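Local coordinates for neurotoxin (Clostridium botulinum, PDB 2QN0), which is the zinc protease light chain of botulinum neurotoxin type C1, which cleaves SNARE proteins and, unusually among these toxins, has dual substrate specificity, at residues 128-133 and 309-314; 21-26 and 137-142. All coordinates share one frame; numbering follows the deposited sequence.

Contact 1: 128-133 and 309-314; sequences DFDVDF and TANPSS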
ATOM      1  N   ASP A 128      -3.093  17.591  16.353  1.00 21.11           N
ATOM      2  CA  ASP A 128      -4.404  17.641  15.707  1.00 21.73           C
ATOM      3  C   ASP A 128      -4.739  16.275  15.124  1.00 22.48           C
ATOM      4  O   ASP A 128      -4.242  15.899  14.063  1.00 21.02           O
ATOM      5  CB  ASP A 128      -4.419  18.702  14.604  1.00 22.45           C
ATOM      6  CG  ASP A 128      -5.777  18.839  13.938  1.00 25.79           C
ATOM      7  OD1 ASP A 128      -6.744  18.184  14.385  1.00 25.20           O
ATOM      8  OD2 ASP A 128      -5.878  19.612  12.963  1.00 26.36           O
ATOM      9  N   PHE A 129      -5.592  15.538  15.825  1.00 21.44           N
ATOM     10  CA  PHE A 129      -5.978  14.204  15.391  1.00 20.66           C
ATOM     11  C   PHE A 129      -7.013  14.170  14.268  1.00 20.83           C
ATOM     12  O   PHE A 129      -7.394  13.094  13.806  1.00 19.96           O
ATOM     13  CB  PHE A 129      -6.451  13.403  16.610  1.00 19.32           C
ATOM     14  CG  PHE A 129      -5.344  13.091  17.586  1.00 19.75           C
ATOM     15  CD1 PHE A 129      -4.559  11.953  17.429  1.00 20.57           C
ATOM     16  CD2 PHE A 129      -5.052  13.965  18.631  1.00 18.99           C
ATOM     17  CE1 PHE A 129      -3.501  11.685  18.294  1.00 19.74           C
ATOM     18  CE2 PHE A 129      -3.995  13.708  19.504  1.00 17.91           C
ATOM     19  CZ  PHE A 129      -3.216  12.565  19.335  1.00 18.97           C
ATOM     20  N   ASP A 130      -7.459  15.345  13.820  1.00 19.63           N
ATOM     21  CA  ASP A 130      -8.434  15.426  12.725  1.00 21.10           C
ATOM     22  C   ASP A 130      -7.844  16.109  11.492  1.00 19.65           C
ATOM     23  O   ASP A 130      -8.574  16.421  10.549  1.00 21.24           O
ATOM     24  CB  ASP A 130      -9.681  16.221  13.140  1.00 21.46           C
ATOM     25  CG  ASP A 130     -10.547  15.489  14.147  1.00 23.38           C
ATOM     26  OD1 ASP A 130     -10.750  14.265  13.994  1.00 24.16           O
ATOM     27  OD2 ASP A 130     -11.041  16.150  15.085  1.00 25.62           O
ATOM     28  N   VAL A 131      -6.534  16.334  11.486  1.00 19.88           N
ATOM     29  CA  VAL A 131      -5.913  17.026  10.356  1.00 20.70           C
ATOM     30  C   VAL A 131      -6.129  16.348   9.009  1.00 19.05           C
ATOM     31  O   VAL A 131      -6.072  15.121   8.898  1.00 19.18           O
ATOM     32  CB  VAL A 131      -4.393  17.228  10.573  1.00 20.15           C
ATOM     33  CG1 VAL A 131      -3.656  15.906  10.425  1.00 20.91           C
ATOM     34  CG2 VAL A 131      -3.868  18.255   9.586  1.00 22.55           C
ATOM     35  N   ASP A 132      -6.378  17.167   7.990  1.00 19.44           N
ATOM     36  CA  ASP A 132      -6.611  16.693   6.630  1.00 19.04           C
ATOM     37  C   ASP A 132      -7.613  15.550   6.568  1.00 19.88           C
ATOM     38  O   ASP A 132      -8.798  15.750   6.840  1.00 21.27           O
ATOM     39  CB  ASP A 132      -5.284  16.281   5.986  1.00 19.84           C
ATOM     40  CG  ASP A 132      -4.391  17.472   5.695  1.00 20.87           C
ATOM     41  OD1 ASP A 132      -4.878  18.430   5.060  1.00 22.21           O
ATOM     42  OD2 ASP A 132      -3.209  17.454   6.099  1.00 19.80           O
ATOM     43  N   PHE A 133      -7.148  14.355   6.209  1.00 17.55           N
ATOM     44  CA  PHE A 133      -8.023  13.190   6.117  1.00 18.31           C
ATOM     45  C   PHE A 133      -7.562  12.035   7.004  1.00 18.27           C
ATOM     46  O   PHE A 133      -7.831  10.868   6.707  1.00 20.22           O
ATOM     47  CB  PHE A 133      -8.107  12.725   4.660  1.00 18.25           C
ATOM     48  CG  PHE A 133      -8.849  13.679   3.771  1.00 19.68           C
ATOM     49  CD1 PHE A 133     -10.235  13.636   3.686  1.00 20.90           C
ATOM     50  CD2 PHE A 133      -8.167  14.658   3.058  1.00 21.19           C
ATOM     51  CE1 PHE A 133     -10.931  14.556   2.907  1.00 23.03           C
ATOM     52  CE2 PHE A 133      -8.854  15.582   2.278  1.00 23.13           C
ATOM     53  CZ  PHE A 133     -10.240  15.531   2.203  1.00 25.01           C
ATOM     54  N   THR A 309      -1.360  21.580  23.738  1.00 27.78           N
ATOM     55  CA  THR A 309      -2.778  21.429  23.457  1.00 28.43           C
ATOM     56  C   THR A 309      -3.042  20.414  22.352  1.00 27.85           C
ATOM     57  O   THR A 309      -2.167  20.122  21.535  1.00 26.44           O
ATOM     58  CB  THR A 309      -3.402  22.789  23.069  1.00 30.56           C
ATOM     59  OG1 THR A 309      -4.811  22.633  22.862  1.00 33.15           O
ATOM     60  CG2 THR A 309      -2.760  23.329  21.804  1.00 31.59           C
ATOM     61  N   ALA A 310      -4.255  19.875  22.333  1.00 25.78           N
ATOM     62  CA  ALA A 310      -4.630  18.883  21.335  1.00 25.29           C
ATOM     63  C   ALA A 310      -6.049  19.095  20.830  1.00 25.56           C
ATOM     64  O   ALA A 310      -6.898  19.648  21.533  1.00 25.05           O
ATOM     65  CB  ALA A 310      -4.493  17.484  21.924  1.00 24.79           C
ATOM     66  N   ASN A 311      -6.292  18.654  19.601  1.00 24.14           N
ATOM     67  CA  ASN A 311      -7.605  18.766  18.981  1.00 24.65           C
ATOM     68  C   ASN A 311      -8.023  17.392  18.461  1.00 24.19           C
ATOM     69  O   ASN A 311      -7.271  16.745  17.733  1.00 22.98           O
ATOM     70  CB  ASN A 311      -7.561  19.759  17.817  1.00 26.10           C
ATOM     71  CG  ASN A 311      -8.879  19.842  17.071  1.00 28.18           C
ATOM     72  OD1 ASN A 311      -9.902  20.221  17.640  1.00 30.32           O
ATOM     73  ND2 ASN A 311      -8.861  19.477  15.792  1.00 29.19           N
ATOM     74  N   PRO A 312      -9.212  16.909  18.861  1.00 24.05           N
ATOM     75  CA  PRO A 312     -10.154  17.582  19.764  1.00 24.03           C
ATOM     76  C   PRO A 312      -9.631  17.622  21.202  1.00 25.06           C
ATOM     77  O   PRO A 312      -8.682  16.913  21.544  1.00 22.98           O
ATOM     78  CB  PRO A 312     -11.425  16.745  19.619  1.00 24.76           C
ATOM     79  CG  PRO A 312     -10.897  15.380  19.337  1.00 25.43           C
ATOM     80  CD  PRO A 312      -9.787  15.655  18.346  1.00 23.52           C
ATOM     81  N   SER A 313     -10.259  18.451  22.033  1.00 25.46           N
ATOM     82  CA  SER A 313      -9.859  18.622  23.430  1.00 27.24           C
ATOM     83  C   SER A 313      -9.778  17.344  24.253  1.00 26.71           C
ATOM     84  O   SER A 313      -8.986  17.255  25.191  1.00 28.44           O
ATOM     85  CB  SER A 313     -10.808  19.602  24.127  1.00 28.64           C
ATOM     86  OG  SER A 313     -10.720  20.887  23.543  1.00 32.62           O
ATOM     87  N   SER A 314     -10.602  16.360  23.915  1.00 26.22           N
ATOM     88  CA  SER A 314     -10.601  15.102  24.649  1.00 26.17           C
ATOM     89  C   SER A 314      -9.221  14.439  24.652  1.00 24.97           C
ATOM     90  O   SER A 314      -8.934  13.593  25.498  1.00 25.25           O
ATOM     91  CB  SER A 314     -11.642  14.152  24.056  1.00 26.30           C
ATOM     92  OG  SER A 314     -11.450  13.989  22.664  1.00 30.24           O
TER
HETATM   93  O   HOH W   1     -11.590  18.899  14.582  1.00 30.82           O
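Asp128 and Asn311 pair across the end of a two-stranded parallel sheet, where strand 126-128 runs beside strand 309-311, and most of the polar chemistry of the contact passes between them. The backbone supplies one bond: Phe129 N donates to Asn311 O over 2.8 Å. It continues the pairing that Asn311 also makes with Phe127.

The side-chain bonds converge on one oxygen. As a parallel bridge pair, the two residues send their side chains to the same face of the sheet; each CG lies anti to its backbone N (Asp128 chi1 -177°), and they run side by side. Asn311 ND2 gives a hydrogen to Asp128 OD1 at 2.9 Å; OD1 lies almost in the amide plane of Asn311, while the amide nitrogen comes from above the carboxylate plane. From the other face of the carboxylate, Asp130 N reaches the same OD1 at 3.0 Å, forming an Asx turn within the type I turn from Asp128 to Val131. A short acid suits this place, since it can accept from its own turn and from the neighbouring strand at once.

A water adds a second link, donating to Asp130 OD2 at 2.8 Å and accepting from Asn311 ND2 at 3.0 Å; Asp130 OD1 is bound by Ser135.

Apolar contact is slight: Phe129 CB lies 4.4 Å from CD of Pro312, which follows a cis peptide bond. Elsewhere carbon meets oxygen, Pro312 CD lying 3.5 Å from Asp130 OD2 and Asn311 O at the edge of the Phe129 ring, which stacks with Phe315 and meets Tyr322 edge-to-face.

With two acids beside a neutral amide and no cation bonded across the contact, its cohesion rests on directional hydrogen bonds, which fix the turn where the parallel pairing ends.

Contact 2: 21-26 and 137-142; sequences YLDTHL and DVKTRQ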
ATOM      1  N   TYR A  21     -19.226   0.986   9.719  1.00 21.95           N
ATOM      2  CA  TYR A  21     -19.599   1.668   8.488  1.00 21.41           C
ATOM      3  C   TYR A  21     -18.846   2.986   8.560  1.00 21.22           C
ATOM      4  O   TYR A  21     -18.962   3.715   9.546  1.00 21.38           O
ATOM      5  CB  TYR A  21     -21.106   1.919   8.432  1.00 22.68           C
ATOM      6  CG  TYR A  21     -21.879   0.729   7.913  1.00 22.54           C
ATOM      7  CD1 TYR A  21     -21.909   0.437   6.548  1.00 23.78           C
ATOM      8  CD2 TYR A  21     -22.555  -0.123   8.785  1.00 24.48           C
ATOM      9  CE1 TYR A  21     -22.591  -0.678   6.063  1.00 24.54           C
ATOM     10  CE2 TYR A  21     -23.241  -1.240   8.311  1.00 24.95           C
ATOM     11  CZ  TYR A  21     -23.253  -1.510   6.952  1.00 25.87           C
ATOM     12  OH  TYR A  21     -23.914  -2.622   6.484  1.00 27.44           O
ATOM     13  N   LEU A  22     -18.070   3.282   7.524  1.00 20.82           N
ATOM     14  CA  LEU A  22     -17.270   4.498   7.496  1.00 20.96           C
ATOM     15  C   LEU A  22     -17.595   5.422   6.335  1.00 21.24           C
ATOM     16  O   LEU A  22     -18.075   4.989   5.289  1.00 21.83           O
ATOM     17  CB  LEU A  22     -15.778   4.140   7.413  1.00 20.34           C
ATOM     18  CG  LEU A  22     -15.169   3.240   8.492  1.00 20.50           C
ATOM     19  CD1 LEU A  22     -13.738   2.874   8.100  1.00 21.86           C
ATOM     20  CD2 LEU A  22     -15.198   3.949   9.834  1.00 21.47           C
ATOM     21  N   ASP A  23     -17.329   6.706   6.536  1.00 22.76           N
ATOM     22  CA  ASP A  23     -17.519   7.708   5.496  1.00 24.42           C
ATOM     23  C   ASP A  23     -16.166   8.406   5.444  1.00 24.42           C
ATOM     24  O   ASP A  23     -15.831   9.178   6.340  1.00 23.78           O
ATOM     25  CB  ASP A  23     -18.593   8.725   5.877  1.00 26.94           C
ATOM     26  CG  ASP A  23     -18.907   9.684   4.744  1.00 30.28           C
ATOM     27  OD1 ASP A  23     -17.994   9.970   3.938  1.00 30.49           O
ATOM     28  OD2 ASP A  23     -20.058  10.160   4.662  1.00 31.54           O
ATOM     29  N   THR A  24     -15.386   8.121   4.409  1.00 23.79           N
ATOM     30  CA  THR A  24     -14.056   8.710   4.272  1.00 24.91           C
ATOM     31  C   THR A  24     -14.076  10.097   3.645  1.00 25.69           C
ATOM     32  O   THR A  24     -13.082  10.822   3.706  1.00 26.94           O
ATOM     33  CB  THR A  24     -13.157   7.829   3.394  1.00 24.24           C
ATOM     34  OG1 THR A  24     -13.686   7.798   2.064  1.00 22.36           O
ATOM     35  CG2 THR A  24     -13.100   6.412   3.939  1.00 24.03           C
ATOM     36  N   HIS A  25     -15.204  10.457   3.039  1.00 25.28           N
ATOM     37  CA  HIS A  25     -15.347  11.748   2.374  1.00 27.66           C
ATOM     38  C   HIS A  25     -14.353  11.854   1.224  1.00 26.79           C
ATOM     39  O   HIS A  25     -13.936  12.951   0.856  1.00 27.51           O
ATOM     40  CB  HIS A  25     -15.110  12.891   3.365  1.00 29.55           C
ATOM     41  CG  HIS A  25     -16.111  12.941   4.475  1.00 32.92           C
ATOM     42  ND1 HIS A  25     -17.454  13.159   4.256  1.00 33.85           N
ATOM     43  CD2 HIS A  25     -15.970  12.776   5.811  1.00 33.50           C
ATOM     44  CE1 HIS A  25     -18.097  13.124   5.409  1.00 34.32           C
ATOM     45  NE2 HIS A  25     -17.220  12.894   6.369  1.00 34.38           N
ATOM     46  N   LEU A  26     -13.981  10.710   0.655  1.00 24.13           N
ATOM     47  CA  LEU A  26     -13.026  10.688  -0.449  1.00 23.95           C
ATOM     48  C   LEU A  26     -13.437   9.817  -1.631  1.00 23.95           C
ATOM     49  O   LEU A  26     -12.938  10.005  -2.740  1.00 24.36           O
ATOM     50  CB  LEU A  26     -11.657  10.225   0.055  1.00 23.32           C
ATOM     51  CG  LEU A  26     -10.898  11.191   0.970  1.00 23.66           C
ATOM     52  CD1 LEU A  26      -9.729  10.474   1.618  1.00 23.21           C
ATOM     53  CD2 LEU A  26     -10.415  12.392   0.161  1.00 24.22           C
ATOM     54  N   ASP A 137     -15.119   9.342   9.550  1.00 21.68           N
ATOM     55  CA  ASP A 137     -16.369   9.234  10.295  1.00 21.98           C
ATOM     56  C   ASP A 137     -16.925   7.823  10.392  1.00 22.25           C
ATOM     57  O   ASP A 137     -16.893   7.056   9.425  1.00 21.35           O
ATOM     58  CB  ASP A 137     -17.464  10.113   9.674  1.00 23.31           C
ATOM     59  CG  ASP A 137     -17.126  11.585   9.691  1.00 26.27           C
ATOM     60  OD1 ASP A 137     -16.305  12.010  10.532  1.00 28.03           O
ATOM     61  OD2 ASP A 137     -17.704  12.320   8.865  1.00 30.14           O
ATOM     62  N   VAL A 138     -17.431   7.494  11.574  1.00 21.73           N
ATOM     63  CA  VAL A 138     -18.070   6.206  11.810  1.00 22.14           C
ATOM     64  C   VAL A 138     -19.555   6.567  11.811  1.00 23.99           C
ATOM     65  O   VAL A 138     -19.974   7.472  12.535  1.00 23.57           O
ATOM     66  CB  VAL A 138     -17.679   5.616  13.179  1.00 22.19           C
ATOM     67  CG1 VAL A 138     -18.426   4.309  13.422  1.00 21.65           C
ATOM     68  CG2 VAL A 138     -16.180   5.375  13.228  1.00 20.14           C
ATOM     69  N   LYS A 139     -20.340   5.887  10.981  1.00 25.02           N
ATOM     70  CA  LYS A 139     -21.771   6.161  10.894  1.00 28.23           C
ATOM     71  C   LYS A 139     -22.597   4.930  11.242  1.00 29.81           C
ATOM     72  O   LYS A 139     -22.146   3.795  11.083  1.00 27.42           O
ATOM     73  CB  LYS A 139     -22.150   6.599   9.475  1.00 29.94           C
ATOM     74  CG  LYS A 139     -21.386   7.795   8.924  1.00 34.36           C
ATOM     75  CD  LYS A 139     -21.857   9.096   9.526  1.00 38.30           C
ATOM     76  CE  LYS A 139     -21.211  10.290   8.832  1.00 39.80           C
ATOM     77  NZ  LYS A 139     -21.614  10.405   7.402  1.00 40.53           N
ATOM     78  N   THR A 140     -23.817   5.172  11.709  1.00 32.27           N
ATOM     79  CA  THR A 140     -24.745   4.103  12.050  1.00 36.48           C
ATOM     80  C   THR A 140     -26.083   4.514  11.447  1.00 40.35           C
ATOM     81  O   THR A 140     -26.358   5.704  11.292  1.00 37.91           O
ATOM     82  CB  THR A 140     -24.903   3.945  13.571  1.00 36.48           C
ATOM     83  OG1 THR A 140     -25.441   5.152  14.125  1.00 38.59           O
ATOM     84  CG2 THR A 140     -23.558   3.650  14.216  1.00 37.63           C
ATOM     85  N   ARG A 141     -26.912   3.544  11.091  1.00 45.72           N
ATOM     86  CA  ARG A 141     -28.193   3.886  10.499  1.00 52.51           C
ATOM     87  C   ARG A 141     -29.335   3.845  11.505  1.00 56.27           C
ATOM     88  O   ARG A 141     -29.337   3.047  12.442  1.00 56.52           O
ATOM     89  CB  ARG A 141     -28.511   2.959   9.320  1.00 54.17           C
ATOM     90  CG  ARG A 141     -28.830   1.527   9.703  1.00 57.13           C
ATOM     91  CD  ARG A 141     -29.415   0.763   8.521  1.00 59.28           C
ATOM     92  NE  ARG A 141     -28.420   0.422   7.506  1.00 61.33           N
ATOM     93  CZ  ARG A 141     -27.468  -0.493   7.669  1.00 62.63           C
ATOM     94  NH1 ARG A 141     -26.610  -0.739   6.688  1.00 63.16           N
ATOM     95  NH2 ARG A 141     -27.374  -1.162   8.810  1.00 62.84           N
ATOM     96  N   GLN A 142     -30.291   4.739  11.300  1.00 60.92           N
ATOM     97  CA  GLN A 142     -31.486   4.843  12.125  1.00 65.66           C
ATOM     98  C   GLN A 142     -32.505   5.576  11.274  1.00 66.26           C
ATOM     99  O   GLN A 142     -32.377   6.774  11.019  1.00 66.23           O
ATOM    100  CB  GLN A 142     -31.203   5.609  13.418  1.00 69.27           C
ATOM    101  CG  GLN A 142     -30.868   4.701  14.596  1.00 75.19           C
ATOM    102  CD  GLN A 142     -31.957   3.672  14.863  1.00 78.05           C
ATOM    103  OE1 GLN A 142     -33.111   4.021  15.114  1.00 79.92           O
ATOM    104  NE2 GLN A 142     -31.591   2.394  14.809  1.00 80.14           N
TER
HETATM  105  O   HOH W   2     -21.053   1.550  12.168  1.00 24.44           O
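His25, just beyond the end of strand 19-23, makes the shortest side-chain link to Asp137 of strand 136-141: His25 NE2 donates to Asp137 OD2 over 2.6 Å. The acceptor lies in the imidazole plane, yet the ring approaches from above the carboxylate, the two planes standing 83° apart. Asp23 OD1 sits over one face of the same ring and also accepts from His25 N, closing an Asx turn that carries the chain out of the strand. Close by, the Lys139 chain bends at chi2 and again at chi4 (65°), the latter setting NZ, which forms a salt bridge with Asp23 OD2 at 3.2 Å. Lysine suits this spot because its ammonium would probably offset the like charges of neighbouring Asp23 and Asp137; Asp137 OD1 has a second cation in Lys148.

Asp23 N meets Asp137 O at 2.9 Å; the return bond, Asp137 N to Asp23 O, is longer (3.3 Å) and bent. On the other sheet face, branched apolar side chains make a single contact, Leu22 CD2 to Val138 CG2 at 3.8 Å.

Toward Tyr21 the contact slackens. Lys139 N bonds Tyr21 O, a water bridges Tyr21 N and Lys139 O, and exposed Arg141 reaches Tyr21 OH only through a weak bond of 3.3 Å from NH1.

Within the mixed sheet, strand 19-23 lies between 136-141 and 34-38, where Leu22 touches Ala36; strand 146-152 flanks 136-141 on its other side, with Trp146 beside Tyr21 and Arg141.

How the contacts relate
From the N terminus the chain first lays down 21-26, then 128-133, then, a few residues on, 137-142, and much later 309-314. Contact 2 closes a loop of 110 residues and contact 1 one of 175; because 128-133 falls inside the first loop and 309-314 beyond it, the two cross instead of nesting. Contact 2 joins strands of the large mixed sheet, whereas contact 1 ties the approach to that sheet to the segment following helix 283-304. Their centres are about 19 Å apart, but they touch where Phe133 CE1 packs on Leu26 CD2 at 3.5 Å, joining the loop before strand 136-141 to the turn after strand 19-23.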